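Local structure of putative uncharacterized protein (4XRI) at residues F321-F324 with A325-A328; Y359-L362 with Q363-Q367; S723-G726 with G727-T731. The protein probably imports various cargo proteins into the nucleus as a flexible HEAT-repeat receptor of the importin-beta family, and probably binds a small GTPase. The protein carries 2 engineered substitutions. One frame throughout, in Å; residues are numbered along the deposited sequence.

Contact 1 (F321-F324 with A325-A328); sequences FYNF and ARVA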
# COMPACT_ATOMS: atom_id res chain seq x y z
N PHE A 321 -25.05 5.69 -9.01
CA PHE A 321 -25.04 4.45 -8.22
C PHE A 321 -26.28 3.62 -8.55
O PHE A 321 -27.40 4.09 -8.42
CB PHE A 321 -24.98 4.77 -6.73
CG PHE A 321 -24.92 3.55 -5.85
CD1 PHE A 321 -23.74 2.84 -5.71
CD2 PHE A 321 -26.04 3.13 -5.15
CE1 PHE A 321 -23.68 1.72 -4.90
CE2 PHE A 321 -25.98 2.01 -4.34
CZ PHE A 321 -24.81 1.31 -4.22
N TYR A 322 -26.06 2.37 -8.97
CA TYR A 322 -27.14 1.55 -9.51
C TYR A 322 -27.49 0.35 -8.64
O TYR A 322 -28.40 -0.41 -8.98
CB TYR A 322 -26.77 1.06 -10.91
CG TYR A 322 -26.41 2.17 -11.87
CD1 TYR A 322 -27.26 3.25 -12.05
CD2 TYR A 322 -25.23 2.13 -12.59
CE1 TYR A 322 -26.94 4.27 -12.94
CE2 TYR A 322 -24.90 3.14 -13.48
CZ TYR A 322 -25.75 4.20 -13.65
OH TYR A 322 -25.42 5.21 -14.53
N ASN A 323 -26.78 0.18 -7.53
CA ASN A 323 -27.04 -0.92 -6.60
C ASN A 323 -27.00 -2.30 -7.26
O ASN A 323 -27.84 -3.15 -6.98
CB ASN A 323 -28.40 -0.73 -5.91
CG ASN A 323 -28.27 -0.40 -4.44
OD1 ASN A 323 -27.35 -0.88 -3.76
ND2 ASN A 323 -29.18 0.43 -3.94
N PHE A 324 -26.03 -2.51 -8.14
CA PHE A 324 -25.89 -3.77 -8.86
C PHE A 324 -25.78 -4.96 -7.92
O PHE A 324 -26.49 -5.96 -8.07
CB PHE A 324 -24.68 -3.74 -9.79
CG PHE A 324 -24.87 -2.89 -11.01
CD1 PHE A 324 -26.13 -2.68 -11.55
CD2 PHE A 324 -23.78 -2.29 -11.63
CE1 PHE A 324 -26.30 -1.90 -12.67
CE2 PHE A 324 -23.94 -1.51 -12.75
CZ PHE A 324 -25.21 -1.31 -13.27
N ALA A 325 -24.87 -4.85 -6.96
CA ALA A 325 -24.61 -5.93 -6.01
C ALA A 325 -25.84 -6.26 -5.17
O ALA A 325 -26.15 -7.43 -4.95
CB ALA A 325 -23.45 -5.57 -5.11
N ARG A 326 -26.54 -5.22 -4.72
CA ARG A 326 -27.74 -5.39 -3.91
C ARG A 326 -28.81 -6.18 -4.67
O ARG A 326 -29.36 -7.16 -4.16
CB ARG A 326 -28.29 -4.02 -3.50
CG ARG A 326 -29.47 -4.08 -2.55
CD ARG A 326 -30.01 -2.68 -2.26
NE ARG A 326 -31.09 -2.70 -1.27
CZ ARG A 326 -32.36 -2.96 -1.56
NH1 ARG A 326 -32.72 -3.22 -2.81
NH2 ARG A 326 -33.27 -2.95 -0.60
N VAL A 327 -29.08 -5.75 -5.90
CA VAL A 327 -30.04 -6.42 -6.77
C VAL A 327 -29.63 -7.86 -7.05
O VAL A 327 -30.48 -8.76 -7.10
CB VAL A 327 -30.20 -5.65 -8.11
CG1 VAL A 327 -31.03 -6.46 -9.10
CG2 VAL A 327 -30.82 -4.29 -7.86
N ALA A 328 -28.33 -8.09 -7.22
CA ALA A 328 -27.82 -9.39 -7.65
C ALA A 328 -27.63 -10.38 -6.50
O ALA A 328 -27.28 -11.53 -6.73
CB ALA A 328 -26.51 -9.21 -8.39
O HOH W 1 -25.28 -2.41 -4.31

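Contact 2 (Y359-L362 with Q363-Q367); sequences YQCL and QLYAQ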
# COMPACT_ATOMS: atom_id res chain seq x y z
N TYR A 359 -14.20 -16.06 -1.43
CA TYR A 359 -14.17 -15.51 -0.08
C TYR A 359 -13.93 -14.01 -0.10
O TYR A 359 -14.61 -13.26 0.59
CB TYR A 359 -13.10 -16.19 0.77
CG TYR A 359 -13.09 -15.68 2.20
CD1 TYR A 359 -13.91 -16.24 3.17
CD2 TYR A 359 -12.26 -14.63 2.57
CE1 TYR A 359 -13.91 -15.77 4.47
CE2 TYR A 359 -12.25 -14.15 3.87
CZ TYR A 359 -13.07 -14.73 4.81
OH TYR A 359 -13.07 -14.26 6.11
N GLN A 360 -12.94 -13.59 -0.90
CA GLN A 360 -12.64 -12.16 -1.06
C GLN A 360 -13.89 -11.42 -1.53
O GLN A 360 -14.26 -10.39 -0.97
CB GLN A 360 -11.50 -11.94 -2.05
CG GLN A 360 -10.17 -12.58 -1.67
CD GLN A 360 -9.72 -12.21 -0.27
OE1 GLN A 360 -9.84 -11.07 0.16
NE2 GLN A 360 -9.20 -13.20 0.46
N CYS A 361 -14.52 -11.98 -2.55
CA CYS A 361 -15.74 -11.41 -3.13
C CYS A 361 -16.84 -11.29 -2.09
O CYS A 361 -17.53 -10.27 -2.01
CB CYS A 361 -16.21 -12.26 -4.31
SG CYS A 361 -17.54 -11.53 -5.30
N LEU A 362 -17.01 -12.34 -1.29
CA LEU A 362 -18.04 -12.37 -0.26
C LEU A 362 -17.84 -11.26 0.77
O LEU A 362 -18.79 -10.60 1.18
CB LEU A 362 -18.06 -13.74 0.43
CG LEU A 362 -19.22 -13.98 1.39
CD1 LEU A 362 -20.55 -13.73 0.69
CD2 LEU A 362 -19.16 -15.39 1.96
N GLN A 363 -16.59 -11.07 1.17
CA GLN A 363 -16.22 -9.97 2.07
C GLN A 363 -16.63 -8.63 1.49
O GLN A 363 -17.32 -7.84 2.14
CB GLN A 363 -14.71 -9.98 2.34
CG GLN A 363 -14.29 -10.84 3.51
CD GLN A 363 -12.90 -10.50 3.99
OE1 GLN A 363 -12.18 -9.72 3.36
NE2 GLN A 363 -12.50 -11.07 5.12
N LEU A 364 -16.21 -8.37 0.26
CA LEU A 364 -16.54 -7.15 -0.46
C LEU A 364 -18.05 -6.99 -0.64
O LEU A 364 -18.58 -5.89 -0.57
CB LEU A 364 -15.85 -7.11 -1.82
CG LEU A 364 -14.33 -7.02 -1.83
CD1 LEU A 364 -13.80 -7.22 -3.25
CD2 LEU A 364 -13.87 -5.68 -1.28
N TYR A 365 -18.73 -8.12 -0.87
CA TYR A 365 -20.17 -8.11 -1.06
C TYR A 365 -20.89 -7.65 0.21
O TYR A 365 -21.87 -6.91 0.14
CB TYR A 365 -20.66 -9.50 -1.47
CG TYR A 365 -21.73 -9.48 -2.54
CD1 TYR A 365 -23.03 -9.07 -2.25
CD2 TYR A 365 -21.44 -9.85 -3.85
CE1 TYR A 365 -24.00 -9.04 -3.23
CE2 TYR A 365 -22.40 -9.83 -4.83
CZ TYR A 365 -23.68 -9.42 -4.52
OH TYR A 365 -24.64 -9.39 -5.50
N ALA A 366 -20.39 -8.10 1.35
CA ALA A 366 -20.97 -7.74 2.64
C ALA A 366 -20.82 -6.25 2.91
O ALA A 366 -21.72 -5.61 3.46
CB ALA A 366 -20.32 -8.54 3.76
N GLN A 367 -19.68 -5.70 2.50
CA GLN A 367 -19.43 -4.27 2.63
C GLN A 367 -20.32 -3.48 1.67
O GLN A 367 -20.80 -2.39 2.00
CB GLN A 367 -17.96 -3.95 2.34
CG GLN A 367 -16.98 -4.51 3.36
CD GLN A 367 -15.53 -4.26 2.99
OE1 GLN A 367 -15.14 -3.13 2.66
NE2 GLN A 367 -14.71 -5.31 3.02

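Contact 3 (S723-G726 with G727-T731); sequences SAIG and GHFET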
# COMPACT_ATOMS: atom_id res chain seq x y z
N SER A 723 12.45 24.88 20.79
CA SER A 723 11.73 24.86 22.06
C SER A 723 12.64 24.47 23.22
O SER A 723 12.53 25.01 24.32
CB SER A 723 10.54 23.90 22.00
OG SER A 723 9.48 24.44 21.24
N ALA A 724 13.55 23.54 22.95
CA ALA A 724 14.42 23.01 23.99
C ALA A 724 15.51 23.99 24.40
O ALA A 724 15.85 24.08 25.58
CB ALA A 724 15.05 21.70 23.52
N ILE A 725 16.06 24.72 23.44
CA ILE A 725 17.24 25.55 23.71
C ILE A 725 16.95 27.05 23.76
O ILE A 725 17.85 27.84 24.05
CB ILE A 725 18.33 25.29 22.66
CG1 ILE A 725 17.97 25.95 21.32
CG2 ILE A 725 18.56 23.80 22.48
CD1 ILE A 725 19.04 25.77 20.26
N GLY A 726 15.71 27.43 23.47
CA GLY A 726 15.27 28.81 23.58
C GLY A 726 16.15 29.84 22.88
O GLY A 726 16.33 29.80 21.67
N GLY A 727 16.71 30.75 23.67
CA GLY A 727 17.54 31.83 23.16
C GLY A 727 18.79 31.36 22.44
O GLY A 727 19.36 32.10 21.63
N HIS A 728 19.22 30.14 22.73
CA HIS A 728 20.37 29.55 22.04
C HIS A 728 20.14 29.46 20.54
O HIS A 728 21.09 29.53 19.75
CB HIS A 728 20.67 28.15 22.58
CG HIS A 728 21.40 28.15 23.89
ND1 HIS A 728 20.76 28.05 25.10
CD2 HIS A 728 22.73 28.22 24.16
CE1 HIS A 728 21.66 28.06 26.07
NE2 HIS A 728 22.86 28.16 25.53
N PHE A 729 18.88 29.32 20.14
CA PHE A 729 18.54 29.07 18.74
C PHE A 729 18.87 30.25 17.83
O PHE A 729 18.90 30.09 16.61
CB PHE A 729 17.05 28.72 18.60
CG PHE A 729 16.73 28.01 17.32
CD1 PHE A 729 16.88 26.63 17.22
CD2 PHE A 729 16.28 28.71 16.21
CE1 PHE A 729 16.60 25.97 16.04
CE2 PHE A 729 16.00 28.05 15.03
CZ PHE A 729 16.15 26.68 14.95
N GLU A 730 19.14 31.42 18.40
CA GLU A 730 19.52 32.58 17.60
C GLU A 730 20.76 32.27 16.77
O GLU A 730 20.94 32.79 15.67
CB GLU A 730 19.77 33.81 18.49
CG GLU A 730 20.10 35.06 17.70
CD GLU A 730 20.33 36.28 18.58
OE1 GLU A 730 20.38 36.13 19.82
OE2 GLU A 730 20.46 37.39 18.02
N THR A 731 21.60 31.38 17.30
CA THR A 731 22.79 30.91 16.60
C THR A 731 22.44 30.26 15.26
O THR A 731 23.21 30.33 14.30
CB THR A 731 23.58 29.91 17.48
OG1 THR A 731 24.06 30.59 18.65
CG2 THR A 731 24.76 29.31 16.73

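Contact 1 (F321-F324 with A325-A328)
N323 and R326 meet side chain against side chain where the chain enters helix 324-340. The amide of N323, its chi1 (-111°) off the staggered positions, slants across the foot of the arginine, and its OD1 lies 3.3 Å from R326 CB and 3.5 Å from R326 CD, with amide and guanidinium planes 45° apart. N323 holds the N-cap position, yet its side chain makes no direct capping bond. A water does the linking instead: it accepts from R326 N at 3.1 Å and probably donates to N323 OD1 at 2.6 Å. The backbone of N323 is nevertheless engaged, since V327 N gives an almost straight bond to N323 O at 3.1 Å, and V327 CG2 packs over the same oxygen at 3.3 Å. One residue on, A328 N donates to F324 O at 2.9 Å. Further out, E302 of helix 285-310 takes F324 N on OE2 and A325 N on OE1, while the ring of Y261 meets those of both Y322 and F324. The first amides of the helix are thus satisfied by a carboxylate from the preceding helix and by water, and the positive end of the helix dipole would probably help to keep E302 ionised.

Contact 2 (Y359-L362 with Q363-Q367)
Y359 and Q363, one helical turn apart, illustrate how a tyrosine and a glutamine can pair along a helix. The tyrosine has CG anti to its backbone N (chi1 -178°), which carries the ring along the helix surface to the glutamine. Q363 extends beyond CG and brings its amide obliquely to the CE2 and hydroxyl side of that ring: NE2 stands 3.3 Å from Y359 CE2. From there NE2 also reaches Y359 OH at 3.4 Å, but this hydrogen bond is bent and weak. Ring and amide planes lie 50° apart, so the pair is not a stack. Q360 bends and runs beside Q363 in the same direction, the two OE1 atoms 4.2 Å apart and the amide planes steeply turned. L364 sets its CG 3.5 Å from Q360 O, packing against the carbonyl that its own N uses.

On another part of the helix, Y365 has an unusual first torsion (-139°) that leads its ring away from this turn, with CD2 in loose apolar contact with C361 SG at 4.5 Å. Its CB lies 3.3 Å from C361 O, while its hydroxyl probably hydrogen-bonds A325 O of helix 324-340. Regular bonds from Q363, L364, Y365 and A366 to the carbonyls four residues earlier hold the backbone. C361 packs on helices 285-310 and 324-340, and L362 on 324-340 and 390-402, so apolar side chains bind this helix to its neighbours while glutamines occupy less buried positions, an amphipathic pattern typical of the alpha-solenoid of HEAT-repeat proteins.

Contact 3 (S723-G726 with G727-T731)
I725 sets CG1 between its backbone N and carbonyl carbon (chi1 74°), and from there the extended chain carries CD1 onward to F729. It meets the phenylalanine at the ring edge, 3.8 Å from F729 CD1, and lies 3.6 Å from F729 N. Nearer the backbone, I725 CB touches H728 CB at 3.7 Å. H728 turns its ring so that ND1 donates to I725 O at 3.1 Å, using a lone pair in the carbonyl plane, with the oxygen only 1° out of the ring plane. H728 N grips the same oxygen at 3.0 Å from above the carbonyl plane, and the ND1 bond helps hold the ring's rotation. The backbone here forms a type II' beta turn, I725 to H728, with G726 and G727 at its corners; G726 has positive phi (50°) as helix 711-725 ends. A 3-10 segment, 727-729, overlaps the turn, with F729 N bonded to G726 O at 3.0 Å, and leads into helix 730-743. T731 N continues the pattern, donating to H728 O at 3.1 Å. Beyond the turn, the F729 ring packs on I774 and M778 of helix 754-780, and K783 pairs with E730 in a salt bridge while also bonding G727 O.

How the contacts relate
Read from the N terminus, the three contacts come in series, none nested in or crossing another, and each is made by neighbouring residues within one short run of chain. Contact 1 ends the loop that follows helix 285-310 and starts helix 324-340. Contact 2 lies within the next helix, 354-369, and touches contact 1 across the interface between the two helices through the hydroxyl of Y365; the centres of the two contacts are about 14 Å apart. Contact 3 closes the tight turn joining helices 711-725 and 730-743. It is about 62 Å from contact 1, centre to centre, on the opposite side of the chain's centre.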